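Local coordinates for 1-deoxy-D-xylulose 5-phosphate reductoisomerase (Zymomonas mobilis, PDB 1R0L), which catalyses the NADPH-dependent rearrangement and reduction of 1-deoxy-D-xylulose 5-phosphate to 2-C-methyl-D-erythritol 4-phosphate in isoprenoid biosynthesis, at the NADPH dihydro-nicotinamide-adenine-dinucleotide phosphate site. Numbering follows the deposited sequence.

The NADPH dihydro-nicotinamide-adenine-dinucleotide phosphate site. Residues 11-14, 38-41, 60, 86, 101, 105. With NDP (NADPH dihydro-nicotinamide-adenine-dinucleotide phosphate), chain B.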
# COMPACT_ATOMS: atom_id res chain seq x y z
N GLY A 11 27.34 5.02 -12.87
CA GLY A 11 26.49 5.40 -13.99
C GLY A 11 25.70 6.63 -13.57
O GLY A 11 24.48 6.65 -13.66
N ALA A 12 26.43 7.66 -13.12
CA ALA A 12 25.86 8.92 -12.66
C ALA A 12 25.35 9.87 -13.76
O ALA A 12 24.69 10.87 -13.47
CB ALA A 12 26.91 9.67 -11.78
N THR A 13 25.64 9.55 -15.02
CA THR A 13 25.25 10.40 -16.16
C THR A 13 24.01 9.99 -16.97
O THR A 13 23.66 10.65 -17.95
CB THR A 13 26.44 10.58 -17.14
OG1 THR A 13 26.93 9.29 -17.54
CG2 THR A 13 27.58 11.36 -16.47
N GLY A 14 23.33 8.91 -16.58
CA GLY A 14 22.14 8.50 -17.30
C GLY A 14 20.89 9.15 -16.71
O GLY A 14 20.99 10.11 -15.95
N ALA A 38 30.90 7.29 -15.08
CA ALA A 38 30.28 7.49 -16.39
C ALA A 38 31.04 6.63 -17.40
O ALA A 38 32.03 5.98 -17.07
CB ALA A 38 30.34 8.96 -16.82
N ASN A 39 30.58 6.63 -18.64
CA ASN A 39 31.24 5.83 -19.66
C ASN A 39 32.04 6.70 -20.62
O ASN A 39 33.26 6.54 -20.74
CB ASN A 39 30.21 5.04 -20.45
CG ASN A 39 30.83 4.14 -21.48
OD1 ASN A 39 31.87 3.55 -21.24
ND2 ASN A 39 30.19 4.03 -22.62
N ARG A 40 31.34 7.61 -21.28
CA ARG A 40 31.98 8.51 -22.23
C ARG A 40 31.57 9.96 -22.06
O ARG A 40 32.14 10.83 -22.69
CB ARG A 40 31.67 8.08 -23.66
CG ARG A 40 32.28 6.74 -24.04
CD ARG A 40 31.89 6.36 -25.45
NE ARG A 40 32.17 7.43 -26.40
CZ ARG A 40 33.38 7.78 -26.80
NH1 ARG A 40 34.45 7.14 -26.35
NH2 ARG A 40 33.54 8.78 -27.66
N ASN A 41 30.59 10.22 -21.20
CA ASN A 41 30.15 11.60 -21.00
C ASN A 41 31.02 12.30 -19.95
O ASN A 41 30.59 12.52 -18.83
CB ASN A 41 28.68 11.64 -20.59
CG ASN A 41 28.09 13.03 -20.65
OD1 ASN A 41 28.78 14.03 -20.38
ND2 ASN A 41 26.80 13.11 -20.99
N ALA A 60 34.63 5.30 -17.76
CA ALA A 60 34.83 3.91 -18.21
C ALA A 60 35.80 3.77 -19.37
O ALA A 60 36.74 2.98 -19.30
CB ALA A 60 33.50 3.26 -18.58
N LEU A 86 36.19 1.11 -12.43
CA LEU A 86 34.80 1.06 -12.01
C LEU A 86 34.69 0.11 -10.83
O LEU A 86 34.18 0.48 -9.77
CB LEU A 86 33.89 0.58 -13.15
CG LEU A 86 33.81 1.44 -14.43
CD1 LEU A 86 32.94 0.78 -15.51
CD2 LEU A 86 33.28 2.80 -14.05
N ILE A 101 24.77 1.23 -13.78
CA ILE A 101 25.49 0.82 -14.98
C ILE A 101 24.77 -0.38 -15.58
O ILE A 101 24.64 -1.43 -14.95
CB ILE A 101 26.94 0.39 -14.71
CG1 ILE A 101 27.75 1.55 -14.13
CG2 ILE A 101 27.54 -0.11 -16.03
CD1 ILE A 101 29.24 1.23 -13.86
N ALA A 105 28.36 -4.85 -18.79
CA ALA A 105 29.43 -3.91 -18.46
C ALA A 105 29.40 -3.45 -16.99
O ALA A 105 30.39 -2.93 -16.47
CB ALA A 105 29.37 -2.71 -19.40
PA NDP B . 21.86 5.13 -20.61
O1A NDP B . 20.77 6.01 -20.52
O2A NDP B . 22.95 5.22 -21.70
O5B NDP B . 22.77 5.26 -19.28
C5B NDP B . 23.77 4.33 -19.39
C4B NDP B . 24.57 4.70 -18.25
O4B NDP B . 25.50 3.63 -18.35
C3B NDP B . 25.44 6.02 -18.31
O3B NDP B . 25.94 6.42 -16.92
C2B NDP B . 26.57 5.53 -19.20
O2B NDP B . 27.67 6.38 -19.47
C1B NDP B . 26.82 4.19 -18.52
N9A NDP B . 27.52 3.24 -19.39
C8A NDP B . 27.17 3.03 -20.73
N7A NDP B . 27.91 2.12 -21.29
C5A NDP B . 28.77 1.68 -20.30
C6A NDP B . 29.81 0.69 -20.25
N6A NDP B . 30.09 -0.09 -21.31
N1A NDP B . 30.47 0.51 -19.08
C2A NDP B . 30.18 1.27 -17.99
N3A NDP B . 29.21 2.22 -17.97
C4A NDP B . 28.56 2.39 -19.14
O3 NDP B . 21.36 3.65 -20.62
P2B NDP B . 27.43 7.71 -20.17
O1X NDP B . 26.07 7.96 -20.67
O2X NDP B . 28.65 8.41 -20.68
O3X NDP B . 27.48 6.85 -21.43
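The adenosine half of NADPH, modelled as far as the alpha-phosphate, lies in a cleft where the adenine is a flat slab clamped between two unlike walls. Asn39 builds the polar wall. Its backbone puts CB over the five-membered ring, 3.4 Å from the ring centroid, in a CH-pi contact, and CG, anti to the backbone N (chi1 -177°), swings the carboxamide across the same face. The amide is spread nearly parallel to the base, with ND2 over N7A of the adenine at 3.3 Å and OD1 towards the six-membered ring. An alanine here would strip away this amide cover and would probably leave the adenine less firmly held against the opposite wall. That wall is aliphatic: the Ala105 methyl CB comes against the opposite face at the rim by N1A, C6A and the exocyclic amine N6A, 3.5 Å from C6A, while the Ile101 branch methyl CG2 sits beneath the C2A and N3A end. Leu86 closes the C2A edge end-on, its CD1 3.7 Å from C2A, and the Ala60 methyl shields the same corner from the Asn39 side. The C8A and N7A side is met by Asn39 over the face, so that edge is probably the more open one.

At the ribose, Gly11 lines the floor at the 3'-hydroxyl, and Thr13 OG1 hydrogen-bonds to that hydroxyl, O3B, at 3.1 Å. The 2'-phosphate rests on a backbone cradle: its oxygen O2X accepts from both Arg40 N, at 2.9 Å and 161° at the hydrogen, and Asn41 N, at 2.7 Å. The Arg40 guanidinium points away, so main-chain amides carry this grip on the group that distinguishes NADPH from NADH.

The site belongs to a Rossmann-type nucleotide-binding fold. The glycine loop, including Gly11 to Gly14, joins strand 5-10 to helix 15-26; Asn39 to Asn41 follow strand 31-38, and Ala60 and Ile101 follow strands 56-59 and 96-99.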